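Local coordinates for stage III sporulation protein AB (PDB 6BS9) that is essential for sporulation in Bacillus subtilis and probably acts in a secretion-like machinery, this helical piece being most of the protein, at residues A[7-10]-A[11-14]; A[74-78]-A[79-83]; A[84-87]-A[88-92]; A[111-114]-A[115-118]. All coordinates share one frame; numbering follows the deposited sequence.

Contact 1: residues A[7-10]-A[11-14]; sequences PRQI and RQLR
Pro7 to Ile10 pass straight into Arg11 to Arg14 as one turn-by-turn stretch of helix 2-26. Four successive i to i+4 bonds define it, from Arg11 N to Pro7 O through Arg14 N to Ile10 O, and the last of these, 2.9 Å long, lies close to the line of its carbonyl. Pro7 has no N-H to offer the turn before it, and the helix is kinked there.

Outside this backbone, Arg8 and Arg11 meet as aliphatic chain against guanidinium. Arg11 sets out with CG turned away from its own N (chi1 -166°) and, bent further out, curls back so that Arg8 CA lies over one face of its guanidinium, toward the rim, while Arg11 NH1 rests 3.4 Å from Arg8 CG. The two guanidinium planes stand almost perpendicular, at 89°, with Arg8 NE 4.2 Å from Arg11 NH1.

Gln12 lies alongside the preceding turn: its CG is 3.4 Å from Arg8 O, and its OE1 is 3.6 Å from Gln9 CA. The amide planes of Gln9 and Gln12 are only 19° apart, yet they do not bond to each other; Gln9 OE1 accepts instead from Ser80 N. Cutting Gln12 back to an alanine is likely to leave Arg8 O and Gln9 CA without the cover of its CG and OE1.

In one of its two conformers Arg14 forms a salt bridge with Glu116. The chemistry is thus divided: backbone bonds hold the turn, the Arg11 guanidinium packs on the aliphatic part of Arg8 although the like charges probably repel somewhat, and Gln9 bonds to another part of the fold, as Arg14 does in that conformer.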
loop_
_atom_site.group_PDB
_atom_site.type_symbol
_atom_site.label_atom_id
_atom_site.label_comp_id
_atom_site.label_asym_id
_atom_site.label_seq_id
_atom_site.Cartn_x
_atom_site.Cartn_y
_atom_site.Cartn_z
ATOM N N PRO A 7 10.992 5.531 6.610
ATOM C CA PRO A 7 10.334 4.737 7.644
ATOM C C PRO A 7 8.943 5.175 7.974
ATOM O O PRO A 7 8.080 4.318 8.180
ATOM C CB PRO A 7 11.230 4.956 8.897
ATOM C CG PRO A 7 12.491 5.514 8.359
ATOM C CD PRO A 7 12.138 6.276 7.154
ATOM N N ARG A 8 8.738 6.501 8.048
ATOM C CA ARG A 8 7.444 7.075 8.313
ATOM C C ARG A 8 6.428 6.678 7.210
ATOM O O ARG A 8 5.266 6.365 7.517
ATOM C CB ARG A 8 7.568 8.586 8.495
ATOM C CG ARG A 8 6.278 9.347 8.851
ATOM C CD ARG A 8 6.448 10.911 8.977
ATOM N NE ARG A 8 5.528 11.501 9.965
ATOM C CZ ARG A 8 4.340 12.094 9.722
ATOM N NH1 ARG A 8 3.637 12.564 10.760
ATOM N NH2 ARG A 8 3.835 12.231 8.483
ATOM N N GLN A 9 6.854 6.663 5.962
ATOM C CA GLN A 9 5.934 6.360 4.892
ATOM C C GLN A 9 5.631 4.854 4.846
ATOM O O GLN A 9 4.485 4.450 4.596
ATOM C CB GLN A 9 6.455 6.883 3.555
ATOM C CG GLN A 9 6.373 8.409 3.422
ATOM C CD GLN A 9 6.830 8.956 2.052
ATOM O OE1 GLN A 9 7.110 8.219 1.089
ATOM N NE2 GLN A 9 6.943 10.273 1.999
ATOM N N ILE A 10 6.623 4.030 5.198
ATOM C CA ILE A 10 6.370 2.594 5.313
ATOM C C ILE A 10 5.387 2.315 6.413
ATOM O O ILE A 10 4.467 1.555 6.259
ATOM C CB ILE A 10 7.689 1.839 5.537
ATOM C CG1 ILE A 10 8.532 1.985 4.270
ATOM C CG2 ILE A 10 7.423 0.366 5.778
ATOM C CD1 ILE A 10 9.966 1.584 4.478
ATOM N N ARG A 11 5.517 3.025 7.508
ATOM C CA ARG A 11 4.633 2.832 8.645
ATOM C C ARG A 11 3.209 3.140 8.283
ATOM O O ARG A 11 2.285 2.392 8.630
ATOM C CB ARG A 11 5.116 3.711 9.808
ATOM C CG ARG A 11 4.535 3.393 11.143
ATOM C CD ARG A 11 5.207 4.247 12.207
ATOM N NE ARG A 11 5.015 5.679 11.984
ATOM C CZ ARG A 11 6.059 6.500 11.986
ATOM N NH1 ARG A 11 5.833 7.774 11.793
ATOM N NH2 ARG A 11 7.341 6.029 12.193
ATOM N N GLN A 12 3.031 4.256 7.588
ATOM C CA GLN A 12 1.709 4.645 7.043
ATOM C C GLN A 12 1.125 3.620 6.082
ATOM O O GLN A 12 -0.062 3.363 6.124
ATOM C CB GLN A 12 1.846 5.979 6.265
ATOM C CG GLN A 12 2.039 7.208 7.142
ATOM C CD GLN A 12 2.345 8.444 6.310
ATOM O OE1 GLN A 12 2.993 8.404 5.272
ATOM N NE2 GLN A 12 1.850 9.548 6.761
ATOM N N LEU A 13 1.983 3.058 5.186
ATOM C CA LEU A 13 1.543 2.025 4.259
ATOM C C LEU A 13 1.088 0.755 4.992
ATOM O O LEU A 13 0.055 0.187 4.657
ATOM C CB LEU A 13 2.637 1.717 3.270
ATOM C CG LEU A 13 2.807 2.775 2.182
ATOM C CD1 LEU A 13 4.127 2.591 1.521
ATOM C CD2 LEU A 13 1.701 2.706 1.160
ATOM N N ARG A 14 1.822 0.357 6.021
ATOM C CA ARG A 14 1.447 -0.796 6.850
ATOM C C ARG A 14 0.087 -0.566 7.517
ATOM O O ARG A 14 -0.714 -1.488 7.603
ATOM C CB ARG A 14 2.546 -0.940 7.913
ATOM C CG ARG A 14 2.661 -2.209 8.777
ATOM C CD ARG A 14 2.869 -3.578 8.123
ATOM N NE ARG A 14 2.506 -4.576 9.113
ATOM C CZ ARG A 14 1.277 -4.755 9.576
ATOM N NH1 ARG A 14 0.242 -4.073 9.068
ATOM N NH2 ARG A 14 1.101 -5.641 10.540
#

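Contact 2: residues A[74-78]-A[79-83]; sequences KVWDT and LSLKK
Trp76 lays its six-membered ring against Leu79 and Leu81 in a helix-to-helix connection. Leu79 crosses the indole at about a right angle and brings CD1 to 4.0 Å from Trp76 CE3; Leu81 comes at a slant, its CB 3.6 Å from Trp76 CH2. A chi1 of -176° swings the indole over the following loop, where Lys82 O meets the ring edge in its plane, 3.6 Å from Trp76 CH2. Water 1 sits over one face of the indole, toward its rim, 2.9 Å from Trp76 O, to which it can donate.

The i to i+3 bond from Leu79 N to Trp76 O, 3.1 Å and well above the carbonyl plane, turns the chain out of helix 64-75 toward Lys82, the N-cap of helix 83-95. Just before it, Val75 O takes two donors, Thr78 N and Thr78 OG1, the hydroxyl lying in the carbonyl plane on a lone pair. Water 2 joins Thr78 O to Ser80 OG.

A glycine at Trp76 would probably leave Leu79 CD1 and Leu81 CB without their shared partner and free the loop to shift.

Around this surface turn, Tyr86 of helix 83-95 meets Trp76 edge-to-face, Leu79 and Leu81 touch Gln9 and Leu13 of helix 2-26, and Val75 packs on Leu49 of helix 46-58.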
loop_
_atom_site.group_PDB
_atom_site.type_symbol
_atom_site.label_atom_id
_atom_site.label_comp_id
_atom_site.label_asym_id
_atom_site.label_seq_id
_atom_site.Cartn_x
_atom_site.Cartn_y
_atom_site.Cartn_z
ATOM N N LYS A 74 1.638 6.037 -10.983
ATOM C CA LYS A 74 1.272 7.432 -11.030
ATOM C C LYS A 74 1.876 8.172 -9.838
ATOM O O LYS A 74 2.342 9.293 -9.993
ATOM C CB LYS A 74 -0.268 7.498 -11.088
ATOM C CG LYS A 74 -0.949 8.820 -11.396
ATOM C CD LYS A 74 -2.455 8.725 -11.000
ATOM C CE LYS A 74 -3.152 10.119 -10.880
ATOM N NZ LYS A 74 -2.886 11.127 -11.965
ATOM N N VAL A 75 1.870 7.595 -8.634
ATOM C CA VAL A 75 2.303 8.364 -7.457
ATOM C C VAL A 75 3.742 8.116 -7.098
ATOM O O VAL A 75 4.315 8.861 -6.293
ATOM C CB VAL A 75 1.400 8.146 -6.202
ATOM C CG1 VAL A 75 -0.083 8.374 -6.523
ATOM C CG2 VAL A 75 1.625 6.768 -5.589
ATOM N N TRP A 76 4.317 7.073 -7.670
ATOM C CA TRP A 76 5.590 6.592 -7.220
ATOM C C TRP A 76 6.656 7.634 -6.958
ATOM O O TRP A 76 7.306 7.622 -5.896
ATOM C CB TRP A 76 6.157 5.578 -8.218
ATOM C CG TRP A 76 7.422 5.028 -7.672
ATOM C CD1 TRP A 76 8.693 5.232 -8.152
ATOM C CD2 TRP A 76 7.559 4.308 -6.431
ATOM N NE1 TRP A 76 9.605 4.655 -7.285
ATOM C CE2 TRP A 76 8.932 4.069 -6.238
ATOM C CE3 TRP A 76 6.632 3.784 -5.497
ATOM C CZ2 TRP A 76 9.414 3.336 -5.152
ATOM C CZ3 TRP A 76 7.096 3.065 -4.430
ATOM C CH2 TRP A 76 8.491 2.844 -4.264
ATOM N N ASP A 77 6.855 8.548 -7.889
ATOM C CA ASP A 77 7.921 9.545 -7.757
ATOM C C ASP A 77 7.675 10.557 -6.649
ATOM O O ASP A 77 8.581 11.236 -6.243
ATOM C CB ASP A 77 8.139 10.284 -9.093
ATOM C CG ASP A 77 8.804 9.394 -10.149
ATOM O OD1 ASP A 77 9.537 8.424 -9.820
ATOM O OD2 ASP A 77 8.605 9.677 -11.347
ATOM N N THR A 78 6.443 10.674 -6.141
ATOM C CA THR A 78 6.210 11.566 -5.013
ATOM C C THR A 78 6.650 10.972 -3.662
ATOM O O THR A 78 6.729 11.676 -2.634
ATOM C CB THR A 78 4.734 12.008 -4.980
ATOM O OG1 THR A 78 3.882 10.873 -4.838
ATOM C CG2 THR A 78 4.355 12.726 -6.300
ATOM N N LEU A 79 6.859 9.666 -3.639
ATOM C CA LEU A 79 7.121 8.976 -2.392
ATOM C C LEU A 79 8.608 8.993 -2.160
ATOM O O LEU A 79 9.369 9.363 -3.052
ATOM C CB LEU A 79 6.571 7.553 -2.459
ATOM C CG LEU A 79 5.101 7.419 -2.869
ATOM C CD1 LEU A 79 4.701 5.965 -2.771
ATOM C CD2 LEU A 79 4.134 8.277 -2.022
ATOM N N SER A 80 9.000 8.618 -0.949
ATOM C CA SER A 80 10.407 8.594 -0.495
ATOM C C SER A 80 10.838 7.149 -0.179
ATOM O O SER A 80 11.487 6.889 0.803
ATOM C CB SER A 80 10.583 9.507 0.715
ATOM O OG SER A 80 10.275 10.839 0.336
ATOM N N LEU A 81 10.521 6.236 -1.084
ATOM C CA LEU A 81 10.785 4.831 -0.895
ATOM C C LEU A 81 11.848 4.303 -1.878
ATOM O O LEU A 81 12.066 4.878 -2.905
ATOM C CB LEU A 81 9.450 4.089 -1.063
ATOM C CG LEU A 81 8.294 4.505 -0.124
ATOM C CD1 LEU A 81 7.026 3.749 -0.421
ATOM C CD2 LEU A 81 8.685 4.354 1.350
ATOM N N LYS A 82 12.407 3.156 -1.567
ATOM C CA LYS A 82 13.340 2.429 -2.431
ATOM C C LYS A 82 12.631 1.384 -3.278
ATOM O O LYS A 82 11.451 1.081 -3.080
ATOM C CB LYS A 82 14.456 1.800 -1.590
ATOM C CG LYS A 82 15.202 2.845 -0.754
ATOM C CD LYS A 82 16.305 2.254 0.074
ATOM C CE LYS A 82 17.688 2.473 -0.499
ATOM N NZ LYS A 82 18.162 3.867 -0.210
ATOM N N LYS A 83 13.342 0.899 -4.277
ATOM C CA LYS A 83 12.814 -0.079 -5.227
ATOM C C LYS A 83 12.258 -1.316 -4.551
ATOM O O LYS A 83 11.260 -1.872 -4.981
ATOM C CB LYS A 83 13.885 -0.460 -6.292
ATOM C CG LYS A 83 13.264 -0.932 -7.625
ATOM C CD LYS A 83 12.353 0.160 -8.259
ATOM C CE LYS A 83 11.898 -0.181 -9.685
ATOM N NZ LYS A 83 11.003 0.843 -10.317
HETATM O O HOH W 1 9.417 6.617 -4.248
HETATM O O HOH W 2 8.126 11.867 -0.449
#

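Contact 3: residues A[84-87]-A[88-92]; sequences SEYE and VLKQF
Tyr86 and Lys90 stand one turn apart on an alpha-helix, 83-95, in this all-helical fold. Their side chains cross at a slant, with Tyr86 CE2 4.1 Å from Lys90 CD. Starting from a chi1 of -171°, Lys90 runs fully extended, which carries the ammonium level with the phenol. There water 3 bridges them, accepting from Lys90 NZ at 2.6 Å and bonded to Tyr86 OH at 2.8 Å.

Five i to i+4 bonds run through the stretch: Ser84 O, Glu85 O, Tyr86 O and Glu87 O receive the N-H groups of Val88, Leu89, Lys90 and Gln91, and Val88 O receives Phe92 N. The shortest across the segments, at 2.8 Å, include Leu89 N to Glu85 O, with an angle of 166° at the hydrogen. Leu89 O accepts from Trp68 NE1 of the preceding helix.

Glu85 has both carboxylate oxygens engaged. Ser84 OG donates to Glu85 OE1 over 3.0 Å, from above the carboxylate plane. Lys82 N, at the N-cap, donates to Glu85 OE2 at N3, one half of a capping box; a lysine N-cap has no side-chain acceptor for the other half. Glu85 OE2 pairs with Arg6 as well.

Gln91 is tightly placed: its first torsion, 34°, is displaced from the staggered +60°, and its CG approaches Glu87 O to 3.0 Å.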
loop_
_atom_site.group_PDB
_atom_site.type_symbol
_atom_site.label_atom_id
_atom_site.label_comp_id
_atom_site.label_asym_id
_atom_site.label_seq_id
_atom_site.Cartn_x
_atom_site.Cartn_y
_atom_site.Cartn_z
ATOM N N SER A 84 12.908 -1.740 -3.481
ATOM C CA SER A 84 12.422 -2.874 -2.677
ATOM C C SER A 84 10.987 -2.623 -2.211
ATOM O O SER A 84 10.155 -3.501 -2.394
ATOM C CB SER A 84 13.383 -3.221 -1.552
ATOM O OG SER A 84 13.590 -2.034 -0.789
ATOM N N GLU A 85 10.661 -1.411 -1.755
ATOM C CA GLU A 85 9.250 -1.094 -1.431
ATOM C C GLU A 85 8.312 -1.147 -2.645
ATOM O O GLU A 85 7.153 -1.586 -2.529
ATOM C CB GLU A 85 9.102 0.281 -0.742
ATOM C CG GLU A 85 9.575 0.333 0.699
ATOM C CD GLU A 85 11.076 0.525 0.841
ATOM O OE1 GLU A 85 11.769 -0.469 1.021
ATOM O OE2 GLU A 85 11.557 1.653 0.720
ATOM N N TYR A 86 8.775 -0.629 -3.783
ATOM C CA TYR A 86 7.998 -0.647 -5.037
ATOM C C TYR A 86 7.600 -2.079 -5.349
ATOM O O TYR A 86 6.435 -2.350 -5.667
ATOM C CB TYR A 86 8.771 -0.069 -6.259
ATOM C CG TYR A 86 7.978 -0.195 -7.572
ATOM C CD1 TYR A 86 6.951 0.707 -7.885
ATOM C CD2 TYR A 86 8.248 -1.222 -8.488
ATOM C CE1 TYR A 86 6.234 0.597 -9.062
ATOM C CE2 TYR A 86 7.515 -1.347 -9.672
ATOM C CZ TYR A 86 6.492 -0.455 -9.933
ATOM O OH TYR A 86 5.753 -0.563 -11.090
ATOM N N GLU A 87 8.568 -2.986 -5.255
ATOM C CA GLU A 87 8.323 -4.374 -5.597
ATOM C C GLU A 87 7.326 -5.004 -4.617
ATOM O O GLU A 87 6.447 -5.727 -5.017
ATOM C CB GLU A 87 9.650 -5.181 -5.652
ATOM C CG GLU A 87 10.544 -4.856 -6.876
ATOM C CD GLU A 87 9.875 -5.103 -8.231
ATOM O OE1 GLU A 87 9.105 -6.131 -8.367
ATOM O OE2 GLU A 87 10.095 -4.256 -9.159
ATOM N N VAL A 88 7.464 -4.692 -3.343
ATOM C CA VAL A 88 6.511 -5.154 -2.398
ATOM C C VAL A 88 5.126 -4.628 -2.707
ATOM O O VAL A 88 4.157 -5.396 -2.705
ATOM C CB VAL A 88 6.926 -4.815 -0.945
ATOM C CG1 VAL A 88 5.803 -5.143 0.028
ATOM C CG2 VAL A 88 8.190 -5.591 -0.568
ATOM N N LEU A 89 5.010 -3.329 -2.988
ATOM C CA LEU A 89 3.714 -2.755 -3.325
ATOM C C LEU A 89 3.116 -3.314 -4.623
ATOM O O LEU A 89 1.907 -3.521 -4.715
ATOM C CB LEU A 89 3.807 -1.243 -3.317
ATOM C CG LEU A 89 4.070 -0.671 -1.913
ATOM C CD1 LEU A 89 4.453 0.763 -1.958
ATOM C CD2 LEU A 89 2.860 -0.844 -0.972
ATOM N N LYS A 90 3.959 -3.607 -5.591
ATOM C CA LYS A 90 3.541 -4.279 -6.817
ATOM C C LYS A 90 3.037 -5.667 -6.519
ATOM O O LYS A 90 1.994 -6.048 -7.030
ATOM C CB LYS A 90 4.706 -4.334 -7.825
ATOM C CG LYS A 90 4.319 -4.822 -9.220
ATOM C CD LYS A 90 5.510 -4.833 -10.191
ATOM C CE LYS A 90 5.075 -5.131 -11.639
ATOM N NZ LYS A 90 6.016 -4.589 -12.681
ATOM N N GLN A 91 3.768 -6.434 -5.709
ATOM C CA GLN A 91 3.293 -7.785 -5.277
ATOM C C GLN A 91 1.960 -7.713 -4.528
ATOM O O GLN A 91 1.110 -8.577 -4.703
ATOM C CB GLN A 91 4.337 -8.770 -4.616
ATOM C CG GLN A 91 5.482 -8.306 -3.725
ATOM C CD GLN A 91 5.981 -9.416 -2.732
ATOM O OE1 GLN A 91 6.177 -9.155 -1.558
ATOM N NE2 GLN A 91 6.154 -10.640 -3.221
ATOM N N PHE A 92 1.741 -6.653 -3.763
ATOM C CA PHE A 92 0.430 -6.453 -3.164
ATOM C C PHE A 92 -0.677 -6.313 -4.239
ATOM O O PHE A 92 -1.737 -6.906 -4.116
ATOM C CB PHE A 92 0.411 -5.274 -2.167
ATOM C CG PHE A 92 -0.957 -4.944 -1.636
ATOM C CD1 PHE A 92 -1.517 -5.687 -0.668
ATOM C CD2 PHE A 92 -1.683 -3.887 -2.134
ATOM C CE1 PHE A 92 -2.788 -5.376 -0.147
ATOM C CE2 PHE A 92 -2.944 -3.609 -1.677
ATOM C CZ PHE A 92 -3.509 -4.350 -0.672
HETATM O O HOH W 3 7.168 -2.308 -12.835
#

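Contact 4: residues A[111-114]-A[115-118]; sequences ALTH and LEAS
His114 and Ser118 sit one turn apart on helix 101-128, the last alpha-helix of the bundle, and Ser118 is doubly tied to the histidine carbonyl.

Backbone bonds come first. Leu115 N, Glu116 N and Ala117 N each reach the carbonyl four residues back at 3.0 Å, those of Ala111, Leu112 and Thr113, and Ser118 N closes the set on His114 O at 2.8 Å, in the carbonyl plane.

Side-chain polar bonds follow. With OG beside its own backbone N (chi1 -59°), Ser118 turns its hydroxyl back along the helix and donates to His114 O from 41° above the carbonyl plane, so that this oxygen serves two donors. Thr113 OG1 and Glu116 OE1 are linked through water 4, which donates to the carboxylate. Each has a further partner: the threonine hydroxyl bonds to Lys109 O, and the glutamate forms a salt bridge with one of the two conformers of Arg14 of helix 2-26.

Packing makes up the rest. Leu115 lies along the turn, its CG 3.5 Å from Ala111 O, and Ala117 CB rests 3.4 Å from His114 O. Leu112 and Leu115 both touch Leu17 of helix 2-26, while His114 and Leu115 touch Val88 of helix 83-95, so the turn seats the last helix against both neighbours. A sulfate, probably from the crystallisation liquor, lies about 3 Å from the His114 side chain. Ser118 OG meets the imidazole at its edge, near the ring plane, 3.9 Å from His114 CD2.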
loop_
_atom_site.group_PDB
_atom_site.type_symbol
_atom_site.label_atom_id
_atom_site.label_comp_id
_atom_site.label_asym_id
_atom_site.label_seq_id
_atom_site.Cartn_x
_atom_site.Cartn_y
_atom_site.Cartn_z
ATOM N N ALA A 111 2.994 -9.317 2.176
ATOM C CA ALA A 111 3.236 -7.935 1.881
ATOM C C ALA A 111 3.402 -7.088 3.126
ATOM O O ALA A 111 4.371 -6.341 3.251
ATOM C CB ALA A 111 2.111 -7.376 1.041
ATOM N N LEU A 112 2.478 -7.216 4.059
ATOM C CA LEU A 112 2.550 -6.492 5.336
ATOM C C LEU A 112 3.768 -6.786 6.138
ATOM O O LEU A 112 4.407 -5.876 6.679
ATOM C CB LEU A 112 1.347 -6.802 6.236
ATOM C CG LEU A 112 -0.021 -6.322 5.702
ATOM C CD1 LEU A 112 -1.158 -6.723 6.640
ATOM C CD2 LEU A 112 -0.049 -4.822 5.525
ATOM N N THR A 113 4.140 -8.044 6.217
ATOM C CA THR A 113 5.368 -8.409 6.943
ATOM C C THR A 113 6.592 -7.923 6.251
ATOM O O THR A 113 7.564 -7.544 6.903
ATOM C CB THR A 113 5.475 -9.923 7.100
ATOM O OG1 THR A 113 4.285 -10.397 7.698
ATOM C CG2 THR A 113 6.593 -10.298 8.024
ATOM N N HIS A 114 6.569 -7.944 4.922
ATOM C CA HIS A 114 7.696 -7.429 4.178
ATOM C C HIS A 114 7.942 -5.978 4.449
ATOM O O HIS A 114 9.087 -5.551 4.715
ATOM C CB HIS A 114 7.548 -7.633 2.701
ATOM C CG HIS A 114 8.868 -7.783 2.016
ATOM N ND1 HIS A 114 9.107 -8.806 1.129
ATOM C CD2 HIS A 114 10.060 -7.140 2.189
ATOM C CE1 HIS A 114 10.353 -8.727 0.701
ATOM N NE2 HIS A 114 10.951 -7.722 1.325
ATOM N N LEU A 115 6.859 -5.226 4.492
ATOM C CA LEU A 115 6.947 -3.802 4.896
ATOM C C LEU A 115 7.457 -3.623 6.340
ATOM O O LEU A 115 8.232 -2.715 6.624
ATOM C CB LEU A 115 5.558 -3.114 4.752
ATOM C CG LEU A 115 5.082 -2.886 3.310
ATOM C CD1 LEU A 115 3.696 -2.343 3.288
ATOM C CD2 LEU A 115 6.018 -1.947 2.548
ATOM N N GLU A 116 7.053 -4.503 7.243
ATOM C CA GLU A 116 7.575 -4.473 8.618
ATOM C C GLU A 116 9.084 -4.628 8.647
ATOM O O GLU A 116 9.820 -3.932 9.376
ATOM C CB GLU A 116 6.903 -5.615 9.399
ATOM C CG GLU A 116 5.829 -5.122 10.279
ATOM C CD GLU A 116 5.206 -6.296 11.015
ATOM O OE1 GLU A 116 4.226 -6.917 10.514
ATOM O OE2 GLU A 116 5.716 -6.558 12.097
ATOM N N ALA A 117 9.553 -5.523 7.793
ATOM C CA ALA A 117 10.957 -5.801 7.695
ATOM C C ALA A 117 11.670 -4.597 7.074
ATOM O O ALA A 117 12.704 -4.175 7.586
ATOM C CB ALA A 117 11.199 -7.084 6.893
ATOM N N SER A 118 11.105 -4.047 6.000
ATOM C CA SER A 118 11.735 -2.851 5.371
ATOM C C SER A 118 11.709 -1.615 6.279
ATOM O O SER A 118 12.714 -0.899 6.364
ATOM C CB SER A 118 11.087 -2.510 4.077
ATOM O OG SER A 118 11.168 -3.576 3.189
HETATM O O HOH W 4 2.478 -8.994 9.146
#

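From the N terminus the four contacts follow in series; each joins neighbouring turns of one continuous stretch, so none nests within or crosses another and none closes a long loop. Contact 1 lies on helix 2-26 and touches the other three. Contact 2 covers the exit from helix 64-75 and the loop into helix 83-95, which carries contact 3; Trp76 CH2 comes 3.5 Å from Tyr86 N where they meet. Contact 4, on helix 101-128, packs against contact 3, with Glu85 OE1 3.7 Å from Ser118 CB, but stays about 7 Å from contact 2 at the nearest atoms. Leu13, Leu81 and Leu89 form a shared apolar meeting point for contacts 1, 2 and 3.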